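PDB 6E1Q: indole-3-acetic acid-amido synthetase GH3.15 from Arabidopsis thaliana, which joins glutamine, and possibly cysteine, to the auxin precursor indole-3-butyric acid at the cost of ATP, and likewise conjugates the herbicide 2,4-DB to glutamine. Local coordinates for residues N543-R548 with E564-I569. Numbering follows the deposited sequence.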
loop_
_atom_site.group_PDB
_atom_site.type_symbol
_atom_site.label_atom_id
_atom_site.label_comp_id
_atom_site.label_asym_id
_atom_site.label_seq_id
_atom_site.Cartn_x
_atom_site.Cartn_y
_atom_site.Cartn_z
ATOM N N ASN A 543 -14.040 -9.719 -5.127
ATOM C CA ASN A 543 -15.321 -9.779 -4.422
ATOM C C ASN A 543 -15.450 -11.075 -3.634
ATOM O O ASN A 543 -16.131 -11.122 -2.597
ATOM C CB ASN A 543 -16.478 -9.630 -5.415
ATOM C CG ASN A 543 -16.599 -8.214 -5.953
ATOM O OD1 ASN A 543 -16.230 -7.249 -5.285
ATOM N ND2 ASN A 543 -17.141 -8.079 -7.155
ATOM N N PHE A 544 -14.794 -12.130 -4.111
ATOM C CA PHE A 544 -14.758 -13.378 -3.366
ATOM C C PHE A 544 -14.093 -13.178 -2.006
ATOM O O PHE A 544 -14.630 -13.592 -0.971
ATOM C CB PHE A 544 -14.022 -14.438 -4.190
ATOM C CG PHE A 544 -13.739 -15.688 -3.428
ATOM C CD1 PHE A 544 -14.733 -16.629 -3.220
ATOM C CD2 PHE A 544 -12.478 -15.910 -2.893
ATOM C CE1 PHE A 544 -14.471 -17.779 -2.499
ATOM C CE2 PHE A 544 -12.206 -17.058 -2.168
ATOM C CZ PHE A 544 -13.200 -17.991 -1.972
ATOM N N PHE A 545 -12.920 -12.527 -1.988
ATOM C CA PHE A 545 -12.232 -12.304 -0.718
ATOM C C PHE A 545 -12.988 -11.310 0.168
ATOM O O PHE A 545 -13.046 -11.486 1.394
ATOM C CB PHE A 545 -10.791 -11.844 -0.970
ATOM C CG PHE A 545 -9.909 -12.926 -1.537
ATOM C CD1 PHE A 545 -9.636 -14.080 -0.800
ATOM C CD2 PHE A 545 -9.360 -12.806 -2.802
ATOM C CE1 PHE A 545 -8.822 -15.091 -1.330
ATOM C CE2 PHE A 545 -8.542 -13.809 -3.339
ATOM C CZ PHE A 545 -8.282 -14.952 -2.602
ATOM N N LEU A 546 -13.594 -10.278 -0.433
ATOM C CA LEU A 546 -14.340 -9.282 0.340
ATOM C C LEU A 546 -15.513 -9.920 1.070
ATOM O O LEU A 546 -15.778 -9.614 2.241
ATOM C CB LEU A 546 -14.848 -8.173 -0.583
ATOM C CG LEU A 546 -13.823 -7.308 -1.325
ATOM C CD1 LEU A 546 -14.555 -6.148 -1.992
ATOM C CD2 LEU A 546 -12.761 -6.806 -0.370
ATOM N N SER A 547 -16.253 -10.780 0.368
ATOM C CA SER A 547 -17.351 -11.527 0.971
ATOM C C SER A 547 -16.894 -12.417 2.124
ATOM O O SER A 547 -17.721 -12.835 2.943
ATOM C CB SER A 547 -18.013 -12.352 -0.120
ATOM O OG SER A 547 -17.290 -13.565 -0.265
ATOM N N ARG A 548 -15.595 -12.711 2.218
ATOM C CA ARG A 548 -15.074 -13.535 3.297
ATOM C C ARG A 548 -14.339 -12.730 4.356
ATOM O O ARG A 548 -13.629 -13.313 5.178
ATOM C CB ARG A 548 -14.190 -14.668 2.731
ATOM C CG ARG A 548 -14.928 -15.422 1.642
ATOM C CD ARG A 548 -14.089 -16.382 0.829
ATOM N NE ARG A 548 -13.169 -17.192 1.629
ATOM C CZ ARG A 548 -13.373 -18.483 1.913
ATOM N NH1 ARG A 548 -14.494 -19.097 1.526
ATOM N NH2 ARG A 548 -12.478 -19.153 2.629
ATOM N N GLU A 564 -9.165 -22.959 -2.453
ATOM C CA GLU A 564 -9.775 -23.734 -3.527
ATOM C C GLU A 564 -10.961 -23.014 -4.159
ATOM O O GLU A 564 -11.223 -23.196 -5.351
ATOM C CB GLU A 564 -10.203 -25.109 -3.003
ATOM C CG GLU A 564 -9.060 -26.117 -2.826
ATOM C CD GLU A 564 -8.285 -26.381 -4.113
ATOM O OE1 GLU A 564 -7.098 -26.771 -4.032
ATOM O OE2 GLU A 564 -8.860 -26.203 -5.208
ATOM N N GLU A 565 -11.697 -22.210 -3.389
ATOM C CA GLU A 565 -12.811 -21.482 -3.991
ATOM C C GLU A 565 -12.315 -20.325 -4.853
ATOM O O GLU A 565 -12.920 -20.014 -5.884
ATOM C CB GLU A 565 -13.778 -20.988 -2.913
ATOM C CG GLU A 565 -14.682 -22.050 -2.274
ATOM C CD GLU A 565 -14.658 -21.983 -0.757
ATOM O OE1 GLU A 565 -13.582 -22.188 -0.156
ATOM O OE2 GLU A 565 -15.718 -21.699 -0.161
ATOM N N ALA A 566 -11.195 -19.705 -4.492
ATOM C CA ALA A 566 -10.648 -18.682 -5.376
ATOM C C ALA A 566 -10.046 -19.308 -6.635
ATOM O O ALA A 566 -10.201 -18.771 -7.742
ATOM C CB ALA A 566 -9.622 -17.845 -4.620
ATOM N N LEU A 567 -9.375 -20.456 -6.487
ATOM C CA LEU A 567 -8.826 -21.154 -7.648
ATOM C C LEU A 567 -9.928 -21.554 -8.612
ATOM O O LEU A 567 -9.790 -21.416 -9.831
ATOM C CB LEU A 567 -8.060 -22.397 -7.207
ATOM C CG LEU A 567 -6.754 -22.124 -6.488
ATOM C CD1 LEU A 567 -6.066 -23.444 -6.166
ATOM C CD2 LEU A 567 -5.895 -21.229 -7.344
ATOM N N LYS A 568 -11.032 -22.075 -8.084
ATOM C CA LYS A 568 -12.154 -22.421 -8.944
ATOM C C LYS A 568 -12.711 -21.186 -9.646
ATOM O O LYS A 568 -13.195 -21.268 -10.779
ATOM C CB LYS A 568 -13.214 -23.141 -8.109
ATOM C CG LYS A 568 -14.462 -23.551 -8.866
ATOM C CD LYS A 568 -15.378 -24.381 -7.974
ATOM C CE LYS A 568 -16.805 -23.852 -7.938
ATOM N NZ LYS A 568 -17.309 -23.301 -9.249
ATOM N N ILE A 569 -12.603 -20.026 -9.013
ATOM C CA ILE A 569 -13.032 -18.787 -9.654
ATOM C C ILE A 569 -12.092 -18.408 -10.798
ATOM O O ILE A 569 -12.536 -17.984 -11.871
ATOM C CB ILE A 569 -13.130 -17.657 -8.620
ATOM C CG1 ILE A 569 -14.353 -17.871 -7.711
ATOM C CG2 ILE A 569 -13.127 -16.294 -9.332
ATOM C CD1 ILE A 569 -14.750 -16.642 -6.924
#
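Phe544 reaches from the last turns of helix 537-547 to Ala566 and Ile569 on helix 564-571. The two helices form an antiparallel pair in the C-terminal part of this GH3 enzyme, joined by a long connection without helix or strand. Their short segments run at 156° to each other, with the axes 10.7 Å apart. The Phe544 side chain takes up much of that spacing. Its CG lies anti to the backbone N (chi1 171°), and the ring beyond it meets the second helix. The carbonyl O of Glu565 and CA of Ala566 lie over one face of the ring. CB of Ala566 meets CE2 of Phe544 at 3.6 Å. At the root of the same side chain, CD1 of Ile569 sits 3.6 Å from CB of Phe544. Phe545 adds a smaller touch, with its CZ 3.8 Å from CB of Ala566. CD2 of Phe544 stands over the centre of the Phe545 ring. The aliphatic part of Arg548 also packs on Phe544, with CD lying 3.3 Å above the ring plane, offset toward the rim. An alanine at Phe544 would probably open a gap between the helices, leaving Ala566 with Phe545 alone of the two rings and CD of Arg548 without the ring it packs on. Asn563, just before the second helix, accepts a hydrogen bond at OD1 from the backbone N of Ala566, and it also touches Phe544 and Arg548. On the exposed side, Arg548 and Glu565 form a salt bridge. Their guanidinium and carboxylate planes are 83° apart, and NH1 of Arg548 lies 3.3 Å from OE2 of Glu565.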